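Local coordinates for protein succinate dehydrogenase subunit A (Mycolicibacterium smegmatis MC2 51, PDB 6LUM) that probably oxidises succinate to fumarate as the FAD-binding flavoprotein subunit of a succinate dehydrogenase complex, at residues R543-Y555 / R566-M580. Sequence-based numbering, arbitrary orientation.
Sequences RDDTNYMRHTMAY and RLDYKPVVQTRYEPM
His551, Met553 and Tyr555 each exchange a pair of backbone hydrogen bonds with the facing strand. Their partners are Lys570, Asp568 and Arg566 in that order. The N-H of Met553 reaches Asp568 O over 2.9 Å. Thr552 faces Tyr569 and Ala554 faces Leu567 as non-hydrogen-bonded pairs.

Two cation-pi stacks add to this, one at each end of the paired strands. The Arg550 guanidinium lies flat on the Tyr569 ring, with planes 26° apart and CZ 4.1 Å from the ring centroid. Its NH2 sits over the middle of the ring. The Arg550 chain reaches this place by bending at chi3 (-55°). The Tyr569 hydroxyl meets the edge of the Tyr548 ring, OH to CE1 3.5 Å. With an alanine at Tyr569, the Arg550 guanidinium is likely to lose its aromatic platform and turn more freely, and the Tyr548 edge would lose the hydroxyl it meets. The Arg566 guanidinium lies nearly parallel to the Tyr555 ring, at 10°, but off-centre. Arg566 NH2 also forms a salt bridge with Asp568 OD1 at 2.8 Å, which helps fix the guanidinium over the ring.

The two strands form an antiparallel beta hairpin in the C-terminal region of the flavoprotein. Strand 234-235 pairs with the other edge of 550-556, so that strand is central in a small three-stranded sheet. On the Lys570 face, His551 ND1 is hydrogen-bonded to Asp236, and Lys570 NZ forms a salt bridge with Glu235.

Apolar contacts join the side chains of the two strands. Met553 SD packs on Lys570 CB at 3.7 Å. Thr552 CG2 meets Leu567 CD2 at 3.6 Å, and Ala554 CB touches the same methyl. Beyond the strands, Met549 spans two partners: its CG meets Val572 CG1, and its CE touches Pro579 CG at 3.6 Å.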
ATOM      1  N   ARG D 543     -43.112  48.973   6.139  1.00 45.62           N
ATOM      2  CA  ARG D 543     -43.359  47.540   6.072  1.00 45.62           C
ATOM      3  C   ARG D 543     -44.824  47.225   6.352  1.00 45.62           C
ATOM      4  O   ARG D 543     -45.399  47.713   7.328  1.00 45.62           O
ATOM      5  CB  ARG D 543     -42.451  46.829   7.069  1.00 45.62           C
ATOM      6  CG  ARG D 543     -42.467  45.333   6.979  1.00 45.62           C
ATOM      7  CD  ARG D 543     -41.451  44.744   7.931  1.00 45.62           C
ATOM      8  NE  ARG D 543     -41.759  45.084   9.313  1.00 45.62           N
ATOM      9  CZ  ARG D 543     -40.986  44.789  10.352  1.00 45.62           C
ATOM     10  NH1 ARG D 543     -39.851  44.134  10.180  1.00 45.62           N
ATOM     11  NH2 ARG D 543     -41.356  45.149  11.568  1.00 45.62           N
ATOM     12  N   ASP D 544     -45.428  46.413   5.484  1.00 49.52           N
ATOM     13  CA  ASP D 544     -46.825  45.999   5.620  1.00 49.52           C
ATOM     14  C   ASP D 544     -46.855  44.544   6.078  1.00 49.52           C
ATOM     15  O   ASP D 544     -46.861  43.610   5.282  1.00 49.52           O
ATOM     16  CB  ASP D 544     -47.570  46.193   4.304  1.00 49.52           C
ATOM     17  CG  ASP D 544     -49.069  46.271   4.488  1.00 49.52           C
ATOM     18  OD1 ASP D 544     -49.526  46.319   5.647  1.00 49.52           O
ATOM     19  OD2 ASP D 544     -49.793  46.282   3.472  1.00 49.52           O
ATOM     20  N   ASP D 545     -46.889  44.360   7.392  1.00 50.90           N
ATOM     21  CA  ASP D 545     -46.814  43.033   7.989  1.00 50.90           C
ATOM     22  C   ASP D 545     -48.107  42.245   7.857  1.00 50.90           C
ATOM     23  O   ASP D 545     -48.130  41.063   8.210  1.00 50.90           O
ATOM     24  CB  ASP D 545     -46.439  43.149   9.467  1.00 50.90           C
ATOM     25  CG  ASP D 545     -44.978  43.473   9.673  1.00 50.90           C
ATOM     26  OD1 ASP D 545     -44.149  43.009   8.868  1.00 50.90           O
ATOM     27  OD2 ASP D 545     -44.655  44.197  10.634  1.00 50.90           O
ATOM     28  N   THR D 546     -49.175  42.857   7.357  1.00 50.45           N
ATOM     29  CA  THR D 546     -50.470  42.197   7.281  1.00 50.45           C
ATOM     30  C   THR D 546     -50.795  41.675   5.893  1.00 50.45           C
ATOM     31  O   THR D 546     -51.535  40.694   5.767  1.00 50.45           O
ATOM     32  CB  THR D 546     -51.582  43.154   7.718  1.00 50.45           C
ATOM     33  OG1 THR D 546     -51.963  43.976   6.610  1.00 50.45           O
ATOM     34  CG2 THR D 546     -51.101  44.042   8.854  1.00 50.45           C
ATOM     35  N   ASN D 547     -50.266  42.304   4.849  1.00 53.34           N
ATOM     36  CA  ASN D 547     -50.561  41.913   3.483  1.00 53.34           C
ATOM     37  C   ASN D 547     -49.399  41.249   2.768  1.00 53.34           C
ATOM     38  O   ASN D 547     -49.633  40.445   1.867  1.00 53.34           O
ATOM     39  CB  ASN D 547     -51.005  43.133   2.669  1.00 53.34           C
ATOM     40  CG  ASN D 547     -52.067  42.796   1.644  1.00 53.34           C
ATOM     41  OD1 ASN D 547     -52.082  41.700   1.085  1.00 53.34           O
ATOM     42  ND2 ASN D 547     -52.964  43.740   1.391  1.00 53.34           N
ATOM     43  N   TYR D 548     -48.161  41.550   3.143  1.00 43.91           N
ATOM     44  CA  TYR D 548     -47.002  41.119   2.379  1.00 43.91           C
ATOM     45  C   TYR D 548     -45.977  40.397   3.238  1.00 43.91           C
ATOM     46  O   TYR D 548     -44.777  40.486   2.990  1.00 43.91           O
ATOM     47  CB  TYR D 548     -46.345  42.302   1.676  1.00 43.91           C
ATOM     48  CG  TYR D 548     -47.175  42.878   0.565  1.00 43.91           C
ATOM     49  CD1 TYR D 548     -47.435  42.145  -0.578  1.00 43.91           C
ATOM     50  CD2 TYR D 548     -47.702  44.152   0.661  1.00 43.91           C
ATOM     51  CE1 TYR D 548     -48.196  42.660  -1.585  1.00 43.91           C
ATOM     52  CE2 TYR D 548     -48.464  44.675  -0.344  1.00 43.91           C
ATOM     53  CZ  TYR D 548     -48.709  43.924  -1.464  1.00 43.91           C
ATOM     54  OH  TYR D 548     -49.472  44.448  -2.474  1.00 43.91           O
ATOM     55  N   MET D 549     -46.414  39.672   4.258  1.00 44.96           N
ATOM     56  CA  MET D 549     -45.471  38.802   4.958  1.00 44.96           C
ATOM     57  C   MET D 549     -45.547  37.380   4.421  1.00 44.96           C
ATOM     58  O   MET D 549     -45.850  36.425   5.131  1.00 44.96           O
ATOM     59  CB  MET D 549     -45.709  38.843   6.461  1.00 44.96           C
ATOM     60  CG  MET D 549     -44.638  38.106   7.254  1.00 44.96           C
ATOM     61  SD  MET D 549     -44.785  38.267   9.037  1.00 44.96           S
ATOM     62  CE  MET D 549     -44.180  39.933   9.240  1.00 44.96           C
ATOM     63  N   ARG D 550     -45.284  37.245   3.126  1.00 37.31           N
ATOM     64  CA  ARG D 550     -45.259  35.950   2.470  1.00 37.31           C
ATOM     65  C   ARG D 550     -44.179  35.968   1.403  1.00 37.31           C
ATOM     66  O   ARG D 550     -43.838  37.019   0.859  1.00 37.31           O
ATOM     67  CB  ARG D 550     -46.613  35.610   1.844  1.00 37.31           C
ATOM     68  CG  ARG D 550     -47.740  35.454   2.838  1.00 37.31           C
ATOM     69  CD  ARG D 550     -49.088  35.661   2.188  1.00 37.31           C
ATOM     70  NE  ARG D 550     -49.163  36.943   1.501  1.00 37.31           N
ATOM     71  CZ  ARG D 550     -50.269  37.423   0.947  1.00 37.31           C
ATOM     72  NH1 ARG D 550     -51.393  36.726   1.004  1.00 37.31           N
ATOM     73  NH2 ARG D 550     -50.252  38.600   0.339  1.00 37.31           N
ATOM     74  N   HIS D 551     -43.635  34.796   1.111  1.00 29.93           N
ATOM     75  CA  HIS D 551     -42.716  34.667  -0.002  1.00 29.93           C
ATOM     76  C   HIS D 551     -43.486  34.777  -1.306  1.00 29.93           C
ATOM     77  O   HIS D 551     -44.605  34.277  -1.423  1.00 29.93           O
ATOM     78  CB  HIS D 551     -41.989  33.330   0.051  1.00 29.93           C
ATOM     79  CG  HIS D 551     -41.112  33.159   1.249  1.00 29.93           C
ATOM     80  ND1 HIS D 551     -40.058  33.999   1.529  1.00 29.93           N
ATOM     81  CD2 HIS D 551     -41.120  32.229   2.231  1.00 29.93           C
ATOM     82  CE1 HIS D 551     -39.461  33.600   2.635  1.00 29.93           C
ATOM     83  NE2 HIS D 551     -40.085  32.527   3.081  1.00 29.93           N
ATOM     84  N   THR D 552     -42.889  35.441  -2.284  1.00 29.31           N
ATOM     85  CA  THR D 552     -43.447  35.504  -3.624  1.00 29.31           C
ATOM     86  C   THR D 552     -42.876  34.365  -4.447  1.00 29.31           C
ATOM     87  O   THR D 552     -41.677  34.097  -4.391  1.00 29.31           O
ATOM     88  CB  THR D 552     -43.108  36.837  -4.287  1.00 29.31           C
ATOM     89  OG1 THR D 552     -43.667  37.912  -3.526  1.00 29.31           O
ATOM     90  CG2 THR D 552     -43.661  36.884  -5.688  1.00 29.31           C
ATOM     91  N   MET D 553     -43.729  33.690  -5.208  1.00 30.88           N
ATOM     92  CA  MET D 553     -43.293  32.608  -6.075  1.00 30.88           C
ATOM     93  C   MET D 553     -43.746  32.906  -7.492  1.00 30.88           C
ATOM     94  O   MET D 553     -44.882  33.328  -7.706  1.00 30.88           O
ATOM     95  CB  MET D 553     -43.839  31.268  -5.592  1.00 30.88           C
ATOM     96  CG  MET D 553     -43.411  30.947  -4.184  1.00 30.88           C
ATOM     97  SD  MET D 553     -43.684  29.241  -3.722  1.00 30.88           S
ATOM     98  CE  MET D 553     -42.450  28.442  -4.717  1.00 30.88           C
ATOM     99  N   ALA D 554     -42.853  32.712  -8.452  1.00 24.14           N
ATOM    100  CA  ALA D 554     -43.109  33.066  -9.836  1.00 24.14           C
ATOM    101  C   ALA D 554     -43.001  31.827 -10.703  1.00 24.14           C
ATOM    102  O   ALA D 554     -42.047  31.051 -10.564  1.00 24.14           O
ATOM    103  CB  ALA D 554     -42.130  34.134 -10.312  1.00 24.14           C
ATOM    104  N   TYR D 555     -43.982  31.644 -11.586  1.00 26.73           N
ATOM    105  CA  TYR D 555     -44.022  30.553 -12.546  1.00 26.73           C
ATOM    106  C   TYR D 555     -44.036  31.123 -13.954  1.00 26.73           C
ATOM    107  O   TYR D 555     -44.732  32.103 -14.229  1.00 26.73           O
ATOM    108  CB  TYR D 555     -45.260  29.676 -12.365  1.00 26.73           C
ATOM    109  CG  TYR D 555     -45.469  29.112 -10.986  1.00 26.73           C
ATOM    110  CD1 TYR D 555     -46.076  29.860  -9.998  1.00 26.73           C
ATOM    111  CD2 TYR D 555     -45.089  27.819 -10.685  1.00 26.73           C
ATOM    112  CE1 TYR D 555     -46.277  29.349  -8.750  1.00 26.73           C
ATOM    113  CE2 TYR D 555     -45.289  27.298  -9.437  1.00 26.73           C
ATOM    114  CZ  TYR D 555     -45.882  28.068  -8.472  1.00 26.73           C
ATOM    115  OH  TYR D 555     -46.087  27.554  -7.217  1.00 26.73           O
ATOM    116  N   ARG D 566     -46.627  34.278 -13.762  1.00 32.56           N
ATOM    117  CA  ARG D 566     -47.733  34.170 -12.821  1.00 32.56           C
ATOM    118  C   ARG D 566     -47.191  34.107 -11.403  1.00 32.56           C
ATOM    119  O   ARG D 566     -46.266  33.342 -11.122  1.00 32.56           O
ATOM    120  CB  ARG D 566     -48.580  32.936 -13.109  1.00 32.56           C
ATOM    121  CG  ARG D 566     -49.545  32.602 -11.993  1.00 32.56           C
ATOM    122  CD  ARG D 566     -50.458  31.467 -12.377  1.00 32.56           C
ATOM    123  NE  ARG D 566     -49.704  30.279 -12.745  1.00 32.56           N
ATOM    124  CZ  ARG D 566     -49.358  29.330 -11.888  1.00 32.56           C
ATOM    125  NH1 ARG D 566     -48.671  28.277 -12.303  1.00 32.56           N
ATOM    126  NH2 ARG D 566     -49.704  29.435 -10.616  1.00 32.56           N
ATOM    127  N   LEU D 567     -47.775  34.899 -10.510  1.00 27.22           N
ATOM    128  CA  LEU D 567     -47.263  35.067  -9.158  1.00 27.22           C
ATOM    129  C   LEU D 567     -48.225  34.447  -8.155  1.00 27.22           C
ATOM    130  O   LEU D 567     -49.402  34.815  -8.110  1.00 27.22           O
ATOM    131  CB  LEU D 567     -47.047  36.545  -8.844  1.00 27.22           C
ATOM    132  CG  LEU D 567     -45.991  37.267  -9.674  1.00 27.22           C
ATOM    133  CD1 LEU D 567     -46.216  38.745  -9.592  1.00 27.22           C
ATOM    134  CD2 LEU D 567     -44.613  36.925  -9.185  1.00 27.22           C
ATOM    135  N   ASP D 568     -47.720  33.517  -7.360  1.00 33.11           N
ATOM    136  CA  ASP D 568     -48.420  32.935  -6.230  1.00 33.11           C
ATOM    137  C   ASP D 568     -47.692  33.321  -4.951  1.00 33.11           C
ATOM    138  O   ASP D 568     -46.623  33.932  -4.977  1.00 33.11           O
ATOM    139  CB  ASP D 568     -48.513  31.417  -6.372  1.00 33.11           C
ATOM    140  CG  ASP D 568     -49.392  30.991  -7.530  1.00 33.11           C
ATOM    141  OD1 ASP D 568     -49.363  29.798  -7.890  1.00 33.11           O
ATOM    142  OD2 ASP D 568     -50.114  31.846  -8.083  1.00 33.11           O
ATOM    143  N   TYR D 569     -48.268  32.942  -3.816  1.00 35.17           N
ATOM    144  CA  TYR D 569     -47.714  33.305  -2.524  1.00 35.17           C
ATOM    145  C   TYR D 569     -47.493  32.065  -1.678  1.00 35.17           C
ATOM    146  O   TYR D 569     -48.230  31.084  -1.780  1.00 35.17           O
ATOM    147  CB  TYR D 569     -48.622  34.279  -1.792  1.00 35.17           C
ATOM    148  CG  TYR D 569     -48.373  35.708  -2.177  1.00 35.17           C
ATOM    149  CD1 TYR D 569     -49.147  36.334  -3.140  1.00 35.17           C
ATOM    150  CD2 TYR D 569     -47.355  36.432  -1.585  1.00 35.17           C
ATOM    151  CE1 TYR D 569     -48.915  37.643  -3.494  1.00 35.17           C
ATOM    152  CE2 TYR D 569     -47.116  37.741  -1.932  1.00 35.17           C
ATOM    153  CZ  TYR D 569     -47.896  38.341  -2.884  1.00 35.17           C
ATOM    154  OH  TYR D 569     -47.649  39.644  -3.223  1.00 35.17           O
ATOM    155  N   LYS D 570     -46.470  32.123  -0.834  1.00 30.88           N
ATOM    156  CA  LYS D 570     -46.106  31.020   0.034  1.00 30.88           C
ATOM    157  C   LYS D 570     -46.018  31.534   1.466  1.00 30.88           C
ATOM    158  O   LYS D 570     -45.370  32.563   1.714  1.00 30.88           O
ATOM    159  CB  LYS D 570     -44.775  30.421  -0.410  1.00 30.88           C
ATOM    160  CG  LYS D 570     -44.176  29.420   0.536  1.00 30.88           C
ATOM    161  CD  LYS D 570     -42.897  28.875  -0.054  1.00 30.88           C
ATOM    162  CE  LYS D 570     -42.325  27.755   0.772  1.00 30.88           C
ATOM    163  NZ  LYS D 570     -40.953  27.418   0.316  1.00 30.88           N
ATOM    164  N   PRO D 571     -46.652  30.872   2.427  1.00 33.05           N
ATOM    165  CA  PRO D 571     -46.628  31.381   3.799  1.00 33.05           C
ATOM    166  C   PRO D 571     -45.272  31.180   4.453  1.00 33.05           C
ATOM    167  O   PRO D 571     -44.554  30.220   4.169  1.00 33.05           O
ATOM    168  CB  PRO D 571     -47.707  30.551   4.497  1.00 33.05           C
ATOM    169  CG  PRO D 571     -47.716  29.277   3.741  1.00 33.05           C
ATOM    170  CD  PRO D 571     -47.451  29.644   2.311  1.00 33.05           C
ATOM    171  N   VAL D 572     -44.928  32.102   5.344  1.00 38.25           N
ATOM    172  CA  VAL D 572     -43.672  32.063   6.079  1.00 38.25           C
ATOM    173  C   VAL D 572     -43.900  31.386   7.422  1.00 38.25           C
ATOM    174  O   VAL D 572     -44.880  31.677   8.119  1.00 38.25           O
ATOM    175  CB  VAL D 572     -43.084  33.474   6.251  1.00 38.25           C
ATOM    176  CG1 VAL D 572     -44.090  34.396   6.887  1.00 38.25           C
ATOM    177  CG2 VAL D 572     -41.840  33.414   7.102  1.00 38.25           C
ATOM    178  N   VAL D 573     -43.003  30.464   7.776  1.00 37.97           N
ATOM    179  CA  VAL D 573     -43.130  29.716   9.018  1.00 37.97           C
ATOM    180  C   VAL D 573     -42.719  30.595  10.192  1.00 37.97           C
ATOM    181  O   VAL D 573     -41.831  31.444  10.077  1.00 37.97           O
ATOM    182  CB  VAL D 573     -42.272  28.443   8.948  1.00 37.97           C
ATOM    183  CG1 VAL D 573     -42.664  27.472  10.037  1.00 37.97           C
ATOM    184  CG2 VAL D 573     -42.405  27.806   7.591  1.00 37.97           C
ATOM    185  N   GLN D 574     -43.377  30.398  11.335  1.00 41.86           N
ATOM    186  CA  GLN D 574     -43.085  31.160  12.543  1.00 41.86           C
ATOM    187  C   GLN D 574     -43.129  30.235  13.748  1.00 41.86           C
ATOM    188  O   GLN D 574     -44.059  29.437  13.880  1.00 41.86           O
ATOM    189  CB  GLN D 574     -44.081  32.307  12.736  1.00 41.86           C
ATOM    190  CG  GLN D 574     -44.231  33.206  11.533  1.00 41.86           C
ATOM    191  CD  GLN D 574     -44.224  34.669  11.896  1.00 41.86           C
ATOM    192  OE1 GLN D 574     -44.374  35.033  13.062  1.00 41.86           O
ATOM    193  NE2 GLN D 574     -44.040  35.524  10.898  1.00 41.86           N
ATOM    194  N   THR D 575     -42.124  30.336  14.619  1.00 44.88           N
ATOM    195  CA  THR D 575     -42.097  29.542  15.845  1.00 44.88           C
ATOM    196  C   THR D 575     -42.176  30.400  17.100  1.00 44.88           C
ATOM    197  O   THR D 575     -43.102  30.226  17.898  1.00 44.88           O
ATOM    198  CB  THR D 575     -40.838  28.671  15.886  1.00 44.88           C
ATOM    199  OG1 THR D 575     -39.687  29.505  16.052  1.00 44.88           O
ATOM    200  CG2 THR D 575     -40.702  27.877  14.606  1.00 44.88           C
ATOM    201  N   ARG D 576     -41.244  31.319  17.303  1.00 50.09           N
ATOM    202  CA  ARG D 576     -41.217  32.084  18.545  1.00 50.09           C
ATOM    203  C   ARG D 576     -41.151  33.583  18.330  1.00 50.09           C
ATOM    204  O   ARG D 576     -41.776  34.331  19.081  1.00 50.09           O
ATOM    205  CB  ARG D 576     -40.020  31.666  19.407  1.00 50.09           C
ATOM    206  CG  ARG D 576     -39.864  30.181  19.601  1.00 50.09           C
ATOM    207  CD  ARG D 576     -38.555  29.869  20.289  1.00 50.09           C
ATOM    208  NE  ARG D 576     -38.252  28.444  20.239  1.00 50.09           N
ATOM    209  CZ  ARG D 576     -37.632  27.851  19.226  1.00 50.09           C
ATOM    210  NH1 ARG D 576     -37.247  28.560  18.176  1.00 50.09           N
ATOM    211  NH2 ARG D 576     -37.399  26.548  19.263  1.00 50.09           N
ATOM    212  N   TYR D 577     -40.408  34.039  17.332  1.00 45.46           N
ATOM    213  CA  TYR D 577     -40.082  35.448  17.192  1.00 45.46           C
ATOM    214  C   TYR D 577     -41.181  36.160  16.421  1.00 45.46           C
ATOM    215  O   TYR D 577     -41.633  35.676  15.382  1.00 45.46           O
ATOM    216  CB  TYR D 577     -38.732  35.607  16.498  1.00 45.46           C
ATOM    217  CG  TYR D 577     -37.654  34.771  17.144  1.00 45.46           C
ATOM    218  CD1 TYR D 577     -37.443  33.458  16.757  1.00 45.46           C
ATOM    219  CD2 TYR D 577     -36.865  35.288  18.153  1.00 45.46           C
ATOM    220  CE1 TYR D 577     -36.472  32.690  17.348  1.00 45.46           C
ATOM    221  CE2 TYR D 577     -35.890  34.528  18.750  1.00 45.46           C
ATOM    222  CZ  TYR D 577     -35.699  33.229  18.344  1.00 45.46           C
ATOM    223  OH  TYR D 577     -34.726  32.464  18.940  1.00 45.46           O
ATOM    224  N   GLU D 578     -41.613  37.300  16.940  1.00 50.44           N
ATOM    225  CA  GLU D 578     -42.724  38.011  16.344  1.00 50.44           C
ATOM    226  C   GLU D 578     -42.293  39.407  15.919  1.00 50.44           C
ATOM    227  O   GLU D 578     -41.391  39.993  16.524  1.00 50.44           O
ATOM    228  CB  GLU D 578     -43.898  38.098  17.327  1.00 50.44           C
ATOM    229  CG  GLU D 578     -44.505  36.744  17.640  1.00 50.44           C
ATOM    230  CD  GLU D 578     -45.162  36.103  16.429  1.00 50.44           C
ATOM    231  OE1 GLU D 578     -45.721  36.839  15.589  1.00 50.44           O
ATOM    232  OE2 GLU D 578     -45.113  34.860  16.308  1.00 50.44           O
ATOM    233  N   PRO D 579     -42.919  39.963  14.884  1.00 47.61           N
ATOM    234  CA  PRO D 579     -42.435  41.224  14.315  1.00 47.61           C
ATOM    235  C   PRO D 579     -42.427  42.354  15.329  1.00 47.61           C
ATOM    236  O   PRO D 579     -43.183  42.356  16.301  1.00 47.61           O
ATOM    237  CB  PRO D 579     -43.429  41.504  13.186  1.00 47.61           C
ATOM    238  CG  PRO D 579     -44.013  40.181  12.858  1.00 47.61           C
ATOM    239  CD  PRO D 579     -44.057  39.417  14.129  1.00 47.61           C
ATOM    240  N   MET D 580     -41.548  43.324  15.084  1.00 53.51           N
ATOM    241  CA  MET D 580     -41.461  44.540  15.876  1.00 53.51           C
ATOM    242  C   MET D 580     -40.531  45.508  15.165  1.00 53.51           C
ATOM    243  O   MET D 580     -39.527  45.091  14.587  1.00 53.51           O
ATOM    244  CB  MET D 580     -40.963  44.248  17.302  1.00 53.51           C
ATOM    245  CG  MET D 580     -39.557  43.665  17.423  1.00 53.51           C
ATOM    246  SD  MET D 580     -38.253  44.911  17.459  1.00 53.51           S
ATOM    247  CE  MET D 580     -38.561  45.665  19.053  1.00 53.51           C
TER